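Local structure of thermophilic dibenzothiophene desulfurization enzyme C (Paenibacillus sp. A11-2, 5XDC) at residues B[44-49]-B[162-167]; B[72-77]-B[252-257]; B[84-89]-B[208-213]; B[92-97]-B[121-126]; B[98-103]-B[245-250]. The protein is a dibenzothiophene monooxygenase of the DszC flavin family, probably using FMNH2 and O2 to oxidise dibenzothiophene to its sulfoxide and sulfone. All blocks are in the same frame, centred on the assembly; numbering follows the deposited sequence.

How the interactions relate
Helix 85-104 runs through the set, meeting the loop 208-213 in interaction 3, strand 124-127 in interaction 4 and the start of helix 247-276 in interaction 5; that last helix serves interaction 2 as well. Four of the contacts are buried, whereas interaction 1 is partly exposed and is the one built on a salt bridge. Helix-helix packing in interactions 2 and 5 is apolar and aromatic, without hydrogen bonds across the segments. Where a helix meets loop or strand, in interactions 3 and 4, side chains satisfy backbone amides. Interaction 3 borders the indole, interaction 4 carries two FMN-binding residues, and Asp166 OD2 joins interaction 1 to Phe123 N of interaction 4.

Interaction 1 of 5, residues B[44-49]-B[162-167]; sequences AERDAI and SADADR
Helix 43-52 of the N-terminal helical domain meets the middle beta domain of the acyl-CoA dehydrogenase fold here, at the loop that leads into strand 167-174. Arg46 and Asp164 reach toward each other tip to tip, but their guanidinium and carboxylate planes stand 77° apart, so the two groups do not form a coplanar, two-oxygen pair. The arginine grips side-on instead. Its NE donates a nearly straight hydrogen bond (166°), part of a salt bridge, to Asp164 OD2 at 2.7 Å; that oxygen lies in the guanidinium plane and uses its anti lone pair. Its NH2 donates to the backbone oxygen Asp164 O at 2.8 Å, arriving from above that carbonyl plane. A bend at chi3 (59°) turns the guanidinium of Arg46 for this double grip, and Asp164, in a left-handed backbone conformation, offers carboxylate and carbonyl together. Phe123 makes a cation-pi contact with the same guanidinium. Asp47 OD1 comes to 4.5 Å from Asp164 OD2, a like-charge approach probably relieved by Lys43 and Arg50, each of which forms salt bridges to both aspartates. Over one face of the guanidinium lies Ala163 O, 3.5 Å from Arg46 NH2 but too badly angled for a hydrogen bond.

Interaction 2 of 5, residues B[72-77]-B[252-257]; sequences TVYEAI and QLIFTH
Aromatic stacking dominates the meeting of helices 70-83 and 247-276, whose local axes come within 9.2 Å at an angle of 38°. The rings of Tyr74 and His257 form an offset stack, with centroids 4.7 Å apart and planes inclined by 24°. The offset slides the imidazole back toward the root of the tyrosine, so that Tyr74 CB sits over the centre of the His257 ring in a CH-pi contact, 3.6 Å from the centroid. A second CH-pi contact comes from Leu253, whose CD2 lies over a face of the Tyr74 ring, 3.9 Å from its centroid. Apolar packing extends the contact: Ile254 CG1 touches Tyr74 CE1 at 3.6 Å, and the Ile77 and Ile254 side chains cross at about a right angle, Ile77 CD1 lying 4.1 Å from Ile254 CG1. No hydrogen bond spans the two segments, yet polar bonds fix both rings. His257 ND1 donates to Leu253 O one turn earlier in its own helix, 2.8 Å away and nearly straight at 170°, which sets the rotation of the imidazole. Tyr74 OH is hydrogen-bonded to Ile250 O. Such packing joins the N-terminal helical domain to the C-terminal helical bundle, as in the acyl-CoA dehydrogenase fold.

Interaction 3 of 5, residues B[84-89]-B[208-213]; sequences DASLGH and RQTDSG. With IND (indole), chain J.
One wall of the indole pocket is built where the start of helix 85-104 meets the loop before strand 215-217. His89, with CG anti to its backbone N, receives Thr210 CG2 over one ring face, a CH-pi contact of 3.6 Å to the centroid. His89 CE1 comes within 3.3 Å of indole C2, and Ser212 OG approaches the same carbon at 3.2 Å from the loop. Tyr93, an FMN-binding residue, stacks on the His89 ring. Farther from the indole, the first helical turn holds the loop through Ser86, whose OG accepts from Gln209 N at 3.0 Å. Asp84 is the N-cap of this helix: its OD1 accepts from Leu87 N at 3.0 Å, met from above the carboxylate plane, while OD2 forms a salt bridge with Arg35. A water lies 3.0 Å from Asp84 OD2 and 2.8 Å from Gln209 OE1, between the cap and the loop. The amide of Gln209 is turned by its extended chain toward Gly39, to whose carbonyl oxygen NE2 donates.

Interaction 4 of 5, residues B[92-97]-B[121-126]; sequences GYHFSN and RWFLGN
Leaving helix 107-119 through a Schellman motif at Arg121, the chain turns into strand 124-127 and passes across helix 85-104, the local axes of 92-97 and 124-126 lying at 84°. Trp122 contributes its carbonyl: the O atom lies 3.4 Å from His94 CE1. Phe123 points its CB away from the helix, but its ring swings back so that CE1 packs on His94 CB at 3.9 Å. Leu124 carries the central bond. Its backbone N donates to His94 ND1 at 3.0 Å, almost perfectly straight (174°) and in the plane of the imidazole, and its CB rests 3.9 Å from Asn97 CB. Leu124 O is approached by Asn97 ND2 at 3.4 Å, a weak hydrogen bond. Past Gly125, which pairs through its backbone with strand 167-174, comes Asn126, an FMN-binding residue. Its ND2 donates to Asn97 OD1 at 2.9 Å, with the two amide planes only 6° from parallel, and its OD1 accepts from Ser129 N. Asn97 thus positions an FMN-site side chain from the second shell. As His94 ND1 accepts from Leu124 N while NE2 is hydrogen-bonded to Leu55 O, the imidazole is probably neutral with its proton on NE2.

Interaction 5 of 5, residues B[98-103]-B[245-250]; sequences FAYVDL and SLWTPI
Trp247 presents a face of its indole to Tyr100 in an edge-to-face pair, the edge of the tyrosine ring directed at the five-membered ring with centroids 5.3 Å apart and planes at 80°. Tyr100 CD2 does the touching, above the rim of the indole and 3.9 Å from Trp247 CD1. That same CD1 also packs against the root of the tyrosine, 3.6 Å from Tyr100 CB. On neighbouring turns Leu103 CD1 reaches Trp247 N at 3.7 Å, and Ala99 CB meets Ile250 CG2 at 4.2 Å. The contact sets the later part of helix 85-104, from the N-terminal helical domain of this acyl-CoA dehydrogenase-like fold, against the start of helix 247-276, which opens the C-terminal bundle. Further out, Trp247 NE1 donates to Ser96 O one turn back on helix 85-104, fixing the indole's rotation, and the side chain packs on Ser129, an FMN-binding residue. Tyr100 is stacked on Phe104 and meets Phe171 edge-to-face, while Trp324 of helix 293-324 covers both Leu103 and Ile250.

Interaction 1 of 5, residues B[44-49]-B[162-167]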
# COMPACT_ATOMS: atom_id res chain seq x y z
N ALA B 44 40.35 -3.84 8.49
CA ALA B 44 40.51 -3.33 9.86
C ALA B 44 39.30 -3.68 10.70
O ALA B 44 39.43 -4.09 11.87
CB ALA B 44 40.72 -1.82 9.84
N GLU B 45 38.11 -3.54 10.12
CA GLU B 45 36.88 -3.79 10.86
C GLU B 45 36.68 -5.28 11.09
O GLU B 45 36.21 -5.68 12.16
CB GLU B 45 35.70 -3.18 10.08
CG GLU B 45 35.68 -1.66 10.07
CD GLU B 45 36.75 -1.03 9.20
OE1 GLU B 45 37.14 -1.64 8.17
OE2 GLU B 45 37.19 0.10 9.54
N ARG B 46 37.04 -6.11 10.11
CA ARG B 46 37.01 -7.55 10.32
C ARG B 46 37.95 -7.94 11.46
O ARG B 46 37.62 -8.79 12.28
CB ARG B 46 37.38 -8.28 9.02
CG ARG B 46 36.31 -8.17 7.92
CD ARG B 46 36.79 -8.77 6.61
NE ARG B 46 37.15 -10.17 6.77
CZ ARG B 46 36.30 -11.19 6.68
NH1 ARG B 46 35.02 -10.98 6.41
NH2 ARG B 46 36.72 -12.43 6.87
N ASP B 47 39.12 -7.30 11.55
CA ASP B 47 40.04 -7.61 12.65
C ASP B 47 39.49 -7.13 13.99
O ASP B 47 39.68 -7.78 15.02
CB ASP B 47 41.42 -7.01 12.38
CG ASP B 47 42.20 -7.77 11.31
OD1 ASP B 47 41.83 -8.90 10.94
OD2 ASP B 47 43.23 -7.22 10.83
N ALA B 48 38.79 -5.99 14.01
CA ALA B 48 38.14 -5.57 15.25
C ALA B 48 37.11 -6.61 15.70
O ALA B 48 36.98 -6.88 16.90
CB ALA B 48 37.48 -4.21 15.07
N ILE B 49 36.37 -7.19 14.76
CA ILE B 49 35.43 -8.25 15.11
C ILE B 49 36.19 -9.46 15.65
O ILE B 49 35.76 -10.11 16.61
CB ILE B 49 34.55 -8.60 13.90
CG1 ILE B 49 33.62 -7.42 13.60
CG2 ILE B 49 33.76 -9.88 14.17
CD1 ILE B 49 32.80 -7.60 12.33
N SER B 162 34.28 -14.01 1.12
CA SER B 162 35.34 -14.91 0.69
C SER B 162 36.73 -14.31 0.80
O SER B 162 37.71 -15.05 0.70
CB SER B 162 35.09 -15.37 -0.76
OG SER B 162 34.94 -14.27 -1.64
N ALA B 163 36.85 -13.01 1.02
CA ALA B 163 38.15 -12.37 1.19
C ALA B 163 38.50 -12.32 2.66
O ALA B 163 37.62 -12.14 3.51
CB ALA B 163 38.15 -10.96 0.61
N ASP B 164 39.79 -12.48 2.97
CA ASP B 164 40.25 -12.41 4.36
C ASP B 164 39.56 -13.46 5.24
O ASP B 164 39.38 -13.26 6.44
CB ASP B 164 40.04 -11.00 4.92
CG ASP B 164 40.59 -10.83 6.34
OD1 ASP B 164 41.77 -11.19 6.57
OD2 ASP B 164 39.85 -10.32 7.21
N ALA B 165 39.17 -14.58 4.65
CA ALA B 165 38.49 -15.65 5.38
C ALA B 165 39.50 -16.67 5.87
O ALA B 165 40.32 -17.17 5.10
CB ALA B 165 37.47 -16.35 4.48
N ASP B 166 39.43 -17.00 7.17
CA ASP B 166 40.34 -18.01 7.70
C ASP B 166 40.01 -19.40 7.17
O ASP B 166 40.92 -20.22 6.99
CB ASP B 166 40.30 -17.98 9.22
CG ASP B 166 40.75 -16.65 9.76
OD1 ASP B 166 41.96 -16.45 9.88
OD2 ASP B 166 39.90 -15.78 10.02
N ARG B 167 38.73 -19.69 6.95
CA ARG B 167 38.27 -20.92 6.33
C ARG B 167 37.11 -20.56 5.41
O ARG B 167 36.37 -19.60 5.68
CB ARG B 167 37.79 -21.97 7.36
CG ARG B 167 38.87 -22.59 8.25
CD ARG B 167 39.79 -23.45 7.41
NE ARG B 167 40.75 -24.23 8.20
CZ ARG B 167 41.93 -23.78 8.62
NH1 ARG B 167 42.33 -22.55 8.36
NH2 ARG B 167 42.75 -24.58 9.30

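Interaction 2 of 5, residues B[72-77]-B[252-257]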
# COMPACT_ATOMS: atom_id res chain seq x y z
N THR B 72 20.96 -13.96 21.20
CA THR B 72 22.05 -12.99 21.33
C THR B 72 22.72 -12.74 19.98
O THR B 72 23.03 -11.59 19.63
CB THR B 72 23.06 -13.50 22.35
OG1 THR B 72 22.41 -13.59 23.62
CG2 THR B 72 24.24 -12.56 22.46
N VAL B 73 23.02 -13.81 19.24
CA VAL B 73 23.62 -13.67 17.92
C VAL B 73 22.76 -12.79 17.02
O VAL B 73 23.24 -11.84 16.40
CB VAL B 73 23.83 -15.06 17.29
CG1 VAL B 73 24.30 -14.93 15.85
CG2 VAL B 73 24.84 -15.88 18.11
N TYR B 74 21.47 -13.10 16.94
CA TYR B 74 20.58 -12.34 16.07
C TYR B 74 20.53 -10.86 16.46
O TYR B 74 20.54 -9.98 15.59
CB TYR B 74 19.18 -12.96 16.08
CG TYR B 74 19.05 -14.25 15.30
CD1 TYR B 74 19.32 -14.28 13.93
CD2 TYR B 74 18.64 -15.43 15.91
CE1 TYR B 74 19.19 -15.45 13.20
CE2 TYR B 74 18.49 -16.60 15.19
CZ TYR B 74 18.77 -16.61 13.83
OH TYR B 74 18.63 -17.77 13.12
N GLU B 75 20.45 -10.57 17.77
CA GLU B 75 20.42 -9.18 18.20
C GLU B 75 21.71 -8.47 17.83
O GLU B 75 21.69 -7.30 17.40
CB GLU B 75 20.15 -9.11 19.71
CG GLU B 75 20.03 -7.69 20.24
CD GLU B 75 19.47 -7.61 21.67
OE1 GLU B 75 19.45 -6.49 22.21
OE2 GLU B 75 19.06 -8.64 22.24
N ALA B 76 22.85 -9.16 17.97
CA ALA B 76 24.13 -8.57 17.62
C ALA B 76 24.23 -8.32 16.12
O ALA B 76 24.77 -7.30 15.69
CB ALA B 76 25.28 -9.48 18.08
N ILE B 77 23.71 -9.25 15.31
CA ILE B 77 23.69 -9.06 13.86
C ILE B 77 22.92 -7.80 13.50
O ILE B 77 23.38 -6.97 12.70
CB ILE B 77 23.09 -10.29 13.16
CG1 ILE B 77 24.02 -11.51 13.26
CG2 ILE B 77 22.78 -10.00 11.69
CD1 ILE B 77 23.37 -12.82 12.93
N GLN B 252 17.90 -17.86 6.92
CA GLN B 252 16.89 -16.91 6.47
C GLN B 252 16.51 -15.95 7.58
O GLN B 252 16.17 -14.79 7.31
CB GLN B 252 15.68 -17.69 5.93
CG GLN B 252 15.98 -18.40 4.64
CD GLN B 252 15.95 -17.45 3.44
OE1 GLN B 252 15.12 -16.55 3.39
NE2 GLN B 252 16.85 -17.65 2.49
N LEU B 253 16.61 -16.37 8.84
CA LEU B 253 16.38 -15.43 9.94
C LEU B 253 17.58 -14.52 10.19
O LEU B 253 17.40 -13.39 10.66
CB LEU B 253 16.01 -16.19 11.23
CG LEU B 253 15.40 -15.33 12.33
CD1 LEU B 253 14.08 -14.74 11.92
CD2 LEU B 253 15.19 -16.15 13.60
N ILE B 254 18.80 -14.96 9.84
CA ILE B 254 19.94 -14.04 9.81
C ILE B 254 19.65 -12.90 8.84
O ILE B 254 19.81 -11.72 9.17
CB ILE B 254 21.23 -14.78 9.42
CG1 ILE B 254 21.68 -15.69 10.57
CG2 ILE B 254 22.34 -13.80 9.09
CD1 ILE B 254 22.79 -16.68 10.18
N PHE B 255 19.20 -13.23 7.62
CA PHE B 255 18.88 -12.20 6.64
C PHE B 255 17.81 -11.26 7.18
O PHE B 255 17.90 -10.03 7.01
CB PHE B 255 18.41 -12.84 5.34
CG PHE B 255 19.41 -13.77 4.68
CD1 PHE B 255 20.75 -13.69 4.97
CD2 PHE B 255 18.98 -14.71 3.75
CE1 PHE B 255 21.67 -14.53 4.35
CE2 PHE B 255 19.89 -15.57 3.13
CZ PHE B 255 21.24 -15.47 3.43
N THR B 256 16.79 -11.83 7.83
CA THR B 256 15.72 -11.02 8.40
C THR B 256 16.27 -9.97 9.35
O THR B 256 15.84 -8.81 9.32
CB THR B 256 14.73 -11.94 9.13
OG1 THR B 256 14.15 -12.86 8.21
CG2 THR B 256 13.60 -11.14 9.78
N HIS B 257 17.23 -10.35 10.19
CA HIS B 257 17.81 -9.39 11.12
C HIS B 257 18.73 -8.38 10.44
O HIS B 257 18.90 -7.26 10.95
CB HIS B 257 18.54 -10.17 12.21
CG HIS B 257 17.61 -10.75 13.23
ND1 HIS B 257 16.94 -11.94 13.04
CD2 HIS B 257 17.19 -10.27 14.42
CE1 HIS B 257 16.16 -12.17 14.08
NE2 HIS B 257 16.29 -11.18 14.93

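Interaction 3 of 5, residues B[84-89]-B[208-213]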
# COMPACT_ATOMS: atom_id res chain seq x y z
N ASP B 84 26.53 -0.68 9.83
CA ASP B 84 27.25 -0.97 8.59
C ASP B 84 26.67 -2.27 8.07
O ASP B 84 26.91 -3.34 8.66
CB ASP B 84 28.75 -1.08 8.86
CG ASP B 84 29.56 -1.34 7.60
OD1 ASP B 84 29.10 -2.13 6.75
OD2 ASP B 84 30.66 -0.76 7.48
N ALA B 85 25.88 -2.20 7.00
CA ALA B 85 25.18 -3.38 6.53
C ALA B 85 26.12 -4.44 6.00
O ALA B 85 25.82 -5.63 6.09
CB ALA B 85 24.15 -2.99 5.45
N SER B 86 27.25 -4.04 5.40
CA SER B 86 28.21 -5.03 4.92
C SER B 86 28.84 -5.78 6.07
O SER B 86 29.00 -7.01 6.01
CB SER B 86 29.30 -4.34 4.10
OG SER B 86 28.82 -3.89 2.83
N LEU B 87 29.23 -5.07 7.12
CA LEU B 87 29.80 -5.74 8.28
C LEU B 87 28.76 -6.59 9.00
O LEU B 87 29.06 -7.70 9.44
CB LEU B 87 30.43 -4.73 9.22
CG LEU B 87 31.77 -4.16 8.72
CD1 LEU B 87 32.21 -2.95 9.53
CD2 LEU B 87 32.84 -5.24 8.76
N GLY B 88 27.51 -6.12 9.09
CA GLY B 88 26.46 -6.98 9.61
C GLY B 88 26.28 -8.25 8.78
O GLY B 88 26.13 -9.35 9.32
N HIS B 89 26.28 -8.10 7.45
CA HIS B 89 26.20 -9.24 6.55
C HIS B 89 27.37 -10.20 6.75
O HIS B 89 27.18 -11.41 6.88
CB HIS B 89 26.13 -8.69 5.12
CG HIS B 89 26.35 -9.69 4.04
ND1 HIS B 89 25.48 -9.80 2.98
CD2 HIS B 89 27.37 -10.54 3.78
CE1 HIS B 89 25.93 -10.72 2.14
NE2 HIS B 89 27.07 -11.19 2.61
N ARG B 208 28.43 -3.26 -0.35
CA ARG B 208 29.60 -3.07 -1.20
C ARG B 208 30.89 -3.62 -0.59
O ARG B 208 31.86 -3.79 -1.33
CB ARG B 208 29.77 -1.59 -1.50
CG ARG B 208 28.76 -1.07 -2.53
CD ARG B 208 29.02 0.37 -2.93
NE ARG B 208 30.41 0.62 -3.31
CZ ARG B 208 30.96 0.26 -4.47
NH1 ARG B 208 30.26 -0.39 -5.39
NH2 ARG B 208 32.22 0.55 -4.70
N GLN B 209 30.93 -3.88 0.72
CA GLN B 209 32.13 -4.40 1.38
C GLN B 209 31.96 -5.84 1.86
O GLN B 209 32.65 -6.28 2.78
CB GLN B 209 32.55 -3.49 2.53
CG GLN B 209 33.10 -2.15 2.04
CD GLN B 209 33.99 -1.46 3.06
OE1 GLN B 209 33.54 -1.09 4.16
NE2 GLN B 209 35.26 -1.32 2.72
N THR B 210 31.08 -6.61 1.22
CA THR B 210 30.86 -8.00 1.60
C THR B 210 31.71 -8.98 0.80
O THR B 210 31.62 -10.19 1.04
CB THR B 210 29.38 -8.39 1.46
OG1 THR B 210 28.96 -8.29 0.09
CG2 THR B 210 28.51 -7.51 2.37
N ASP B 211 32.52 -8.50 -0.14
CA ASP B 211 33.35 -9.35 -1.00
C ASP B 211 32.60 -10.59 -1.48
O ASP B 211 33.04 -11.74 -1.31
CB ASP B 211 34.63 -9.71 -0.29
CG ASP B 211 35.72 -8.70 -0.55
OD1 ASP B 211 36.20 -8.63 -1.71
OD2 ASP B 211 36.08 -8.00 0.39
N SER B 212 31.47 -10.34 -2.15
CA SER B 212 30.58 -11.39 -2.62
C SER B 212 30.82 -11.71 -4.08
O SER B 212 29.90 -12.17 -4.78
CB SER B 212 29.13 -10.99 -2.36
OG SER B 212 28.88 -10.92 -0.97
N GLY B 213 32.04 -11.50 -4.55
CA GLY B 213 32.44 -11.94 -5.86
C GLY B 213 32.69 -13.43 -5.96
O GLY B 213 32.14 -14.22 -5.19
N1 IND J . 24.88 -9.21 -1.60
C2 IND J . 25.89 -9.83 -1.01
C3 IND J . 25.63 -11.06 -1.23
C4 IND J . 23.96 -12.56 -2.31
C5 IND J . 22.76 -12.50 -3.04
C6 IND J . 22.17 -11.25 -3.34
C7 IND J . 22.78 -10.07 -2.92
C8 IND J . 23.96 -10.13 -2.21
C9 IND J . 24.55 -11.40 -1.90
O HOH W 1 30.76 -0.95 4.47

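Interaction 4 of 5, residues B[92-97]-B[121-126]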
# COMPACT_ATOMS: atom_id res chain seq x y z
N GLY B 92 26.90 -11.84 10.12
CA GLY B 92 25.79 -12.79 10.07
C GLY B 92 26.12 -14.05 9.27
O GLY B 92 25.81 -15.17 9.69
N TYR B 93 26.75 -13.88 8.10
CA TYR B 93 27.07 -15.02 7.25
C TYR B 93 28.08 -15.94 7.93
O TYR B 93 28.05 -17.16 7.72
CB TYR B 93 27.65 -14.56 5.92
CG TYR B 93 26.65 -14.41 4.81
CD1 TYR B 93 25.83 -13.29 4.74
CD2 TYR B 93 26.55 -15.37 3.82
CE1 TYR B 93 24.92 -13.13 3.70
CE2 TYR B 93 25.64 -15.22 2.77
CZ TYR B 93 24.83 -14.10 2.72
OH TYR B 93 23.91 -13.92 1.69
N HIS B 94 28.98 -15.38 8.72
CA HIS B 94 29.88 -16.20 9.53
C HIS B 94 29.08 -17.21 10.36
O HIS B 94 29.42 -18.39 10.41
CB HIS B 94 30.73 -15.31 10.41
CG HIS B 94 31.41 -16.02 11.53
ND1 HIS B 94 32.66 -16.59 11.41
CD2 HIS B 94 31.03 -16.24 12.81
CE1 HIS B 94 33.01 -17.14 12.56
NE2 HIS B 94 32.03 -16.95 13.43
N PHE B 95 27.99 -16.76 10.98
CA PHE B 95 27.19 -17.69 11.78
C PHE B 95 26.36 -18.63 10.92
O PHE B 95 26.08 -19.76 11.35
CB PHE B 95 26.32 -16.91 12.77
CG PHE B 95 27.13 -16.22 13.82
CD1 PHE B 95 27.74 -16.95 14.82
CD2 PHE B 95 27.37 -14.87 13.75
CE1 PHE B 95 28.52 -16.32 15.77
CE2 PHE B 95 28.15 -14.24 14.68
CZ PHE B 95 28.74 -14.97 15.70
N SER B 96 25.95 -18.23 9.71
CA SER B 96 25.35 -19.19 8.80
C SER B 96 26.34 -20.29 8.45
O SER B 96 26.00 -21.48 8.48
CB SER B 96 24.86 -18.50 7.52
OG SER B 96 24.46 -19.45 6.55
N ASN B 97 27.58 -19.91 8.15
CA ASN B 97 28.62 -20.89 7.85
C ASN B 97 28.89 -21.77 9.06
O ASN B 97 28.98 -23.00 8.93
CB ASN B 97 29.90 -20.18 7.41
CG ASN B 97 29.72 -19.33 6.14
OD1 ASN B 97 28.88 -19.65 5.30
ND2 ASN B 97 30.50 -18.28 6.02
N ARG B 121 41.09 -17.03 15.94
CA ARG B 121 40.13 -15.96 15.68
C ARG B 121 39.55 -16.06 14.26
O ARG B 121 39.57 -15.11 13.49
CB ARG B 121 40.76 -14.59 15.94
CG ARG B 121 41.27 -14.48 17.39
CD ARG B 121 41.44 -13.05 17.86
NE ARG B 121 41.72 -12.99 19.30
CZ ARG B 121 40.79 -12.94 20.26
NH1 ARG B 121 39.49 -12.95 19.97
NH2 ARG B 121 41.18 -12.89 21.53
N TRP B 122 39.02 -17.24 13.95
CA TRP B 122 38.51 -17.51 12.61
C TRP B 122 37.27 -16.69 12.28
O TRP B 122 36.33 -16.62 13.07
CB TRP B 122 38.16 -18.98 12.46
CG TRP B 122 39.32 -19.89 12.26
CD1 TRP B 122 40.65 -19.54 12.25
CD2 TRP B 122 39.27 -21.29 12.04
NE1 TRP B 122 41.42 -20.66 12.03
CE2 TRP B 122 40.60 -21.74 11.90
CE3 TRP B 122 38.22 -22.22 11.95
CZ2 TRP B 122 40.90 -23.08 11.66
CZ3 TRP B 122 38.53 -23.55 11.72
CH2 TRP B 122 39.86 -23.97 11.58
N PHE B 123 37.29 -16.09 11.10
CA PHE B 123 36.16 -15.41 10.48
C PHE B 123 35.85 -16.25 9.24
O PHE B 123 36.69 -16.35 8.34
CB PHE B 123 36.55 -13.97 10.14
CG PHE B 123 35.41 -12.99 10.09
CD1 PHE B 123 34.19 -13.32 9.54
CD2 PHE B 123 35.59 -11.70 10.57
CE1 PHE B 123 33.16 -12.38 9.48
CE2 PHE B 123 34.57 -10.77 10.51
CZ PHE B 123 33.36 -11.13 9.97
N LEU B 124 34.70 -16.92 9.22
CA LEU B 124 34.38 -17.90 8.18
C LEU B 124 33.80 -17.23 6.95
O LEU B 124 33.00 -16.29 7.06
CB LEU B 124 33.40 -18.95 8.70
CG LEU B 124 33.80 -19.76 9.94
CD1 LEU B 124 32.65 -20.63 10.42
CD2 LEU B 124 35.01 -20.62 9.64
N GLY B 125 34.20 -17.72 5.77
CA GLY B 125 33.66 -17.27 4.51
C GLY B 125 32.94 -18.39 3.76
O GLY B 125 32.99 -19.57 4.14
N ASN B 126 32.27 -18.00 2.68
CA ASN B 126 31.31 -18.86 2.00
C ASN B 126 31.66 -18.95 0.52
O ASN B 126 31.85 -17.92 -0.13
CB ASN B 126 29.89 -18.32 2.21
CG ASN B 126 28.84 -19.22 1.68
OD1 ASN B 126 28.37 -19.05 0.56
ND2 ASN B 126 28.44 -20.20 2.49

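Interaction 5 of 5, residues B[98-103]-B[245-250]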
# COMPACT_ATOMS: atom_id res chain seq x y z
N PHE B 98 28.99 -21.16 10.23
CA PHE B 98 29.20 -21.92 11.46
C PHE B 98 28.06 -22.90 11.70
O PHE B 98 28.30 -24.05 12.07
CB PHE B 98 29.34 -20.97 12.64
CG PHE B 98 29.49 -21.69 13.93
CD1 PHE B 98 30.74 -22.10 14.35
CD2 PHE B 98 28.38 -22.03 14.69
CE1 PHE B 98 30.89 -22.81 15.52
CE2 PHE B 98 28.54 -22.75 15.88
CZ PHE B 98 29.79 -23.12 16.28
N ALA B 99 26.82 -22.46 11.50
CA ALA B 99 25.69 -23.35 11.70
C ALA B 99 25.79 -24.57 10.81
O ALA B 99 25.51 -25.69 11.25
CB ALA B 99 24.38 -22.61 11.45
N TYR B 100 26.17 -24.39 9.54
CA TYR B 100 26.31 -25.53 8.65
C TYR B 100 27.35 -26.50 9.19
O TYR B 100 27.12 -27.71 9.24
CB TYR B 100 26.68 -25.07 7.23
CG TYR B 100 26.51 -26.18 6.24
CD1 TYR B 100 27.49 -27.16 6.07
CD2 TYR B 100 25.35 -26.29 5.49
CE1 TYR B 100 27.32 -28.19 5.17
CE2 TYR B 100 25.17 -27.31 4.59
CZ TYR B 100 26.15 -28.28 4.44
OH TYR B 100 25.96 -29.30 3.55
N VAL B 101 28.50 -25.97 9.61
CA VAL B 101 29.54 -26.83 10.16
C VAL B 101 29.02 -27.57 11.38
O VAL B 101 29.21 -28.79 11.51
CB VAL B 101 30.78 -25.99 10.51
CG1 VAL B 101 31.79 -26.84 11.30
CG2 VAL B 101 31.43 -25.43 9.25
N ASP B 102 28.35 -26.86 12.29
CA ASP B 102 27.89 -27.48 13.52
C ASP B 102 26.87 -28.58 13.25
O ASP B 102 26.82 -29.58 13.98
CB ASP B 102 27.30 -26.45 14.46
CG ASP B 102 27.22 -26.96 15.89
OD1 ASP B 102 28.27 -27.01 16.54
OD2 ASP B 102 26.11 -27.31 16.33
N LEU B 103 26.04 -28.41 12.21
CA LEU B 103 24.97 -29.36 11.94
C LEU B 103 25.43 -30.60 11.19
O LEU B 103 24.73 -31.61 11.21
CB LEU B 103 23.86 -28.68 11.12
CG LEU B 103 23.06 -27.62 11.87
CD1 LEU B 103 22.26 -26.77 10.86
CD2 LEU B 103 22.12 -28.28 12.89
N SER B 245 18.64 -29.77 8.32
CA SER B 245 17.87 -28.86 7.48
C SER B 245 17.45 -27.59 8.23
O SER B 245 16.87 -26.70 7.60
CB SER B 245 16.64 -29.57 6.90
OG SER B 245 15.61 -29.72 7.87
N LEU B 246 17.73 -27.48 9.55
CA LEU B 246 17.55 -26.21 10.24
C LEU B 246 18.45 -25.12 9.67
O LEU B 246 18.23 -23.94 9.95
CB LEU B 246 17.85 -26.31 11.73
CG LEU B 246 16.89 -27.08 12.64
CD1 LEU B 246 17.47 -27.08 14.06
CD2 LEU B 246 15.50 -26.46 12.62
N TRP B 247 19.46 -25.49 8.88
CA TRP B 247 20.38 -24.49 8.35
C TRP B 247 19.62 -23.38 7.63
O TRP B 247 19.94 -22.20 7.79
CB TRP B 247 21.40 -25.13 7.42
CG TRP B 247 22.30 -24.10 6.82
CD1 TRP B 247 23.40 -23.55 7.38
CD2 TRP B 247 22.10 -23.42 5.57
NE1 TRP B 247 23.93 -22.60 6.55
CE2 TRP B 247 23.16 -22.50 5.43
CE3 TRP B 247 21.15 -23.52 4.55
CZ2 TRP B 247 23.29 -21.67 4.31
CZ3 TRP B 247 21.28 -22.70 3.44
CH2 TRP B 247 22.34 -21.79 3.33
N THR B 248 18.60 -23.75 6.85
CA THR B 248 17.91 -22.75 6.04
C THR B 248 17.10 -21.79 6.89
O THR B 248 17.27 -20.57 6.73
CB THR B 248 17.03 -23.42 4.98
OG1 THR B 248 17.71 -24.57 4.49
CG2 THR B 248 16.76 -22.45 3.83
N PRO B 249 16.20 -22.23 7.78
CA PRO B 249 15.51 -21.24 8.62
C PRO B 249 16.46 -20.39 9.44
O PRO B 249 16.25 -19.18 9.56
CB PRO B 249 14.57 -22.08 9.50
CG PRO B 249 15.04 -23.50 9.33
CD PRO B 249 15.66 -23.59 7.99
N ILE B 250 17.54 -20.98 9.99
CA ILE B 250 18.52 -20.20 10.73
C ILE B 250 19.06 -19.08 9.85
O ILE B 250 19.18 -17.92 10.28
CB ILE B 250 19.66 -21.10 11.23
CG1 ILE B 250 19.16 -21.97 12.38
CG2 ILE B 250 20.86 -20.27 11.67
CD1 ILE B 250 20.13 -23.08 12.77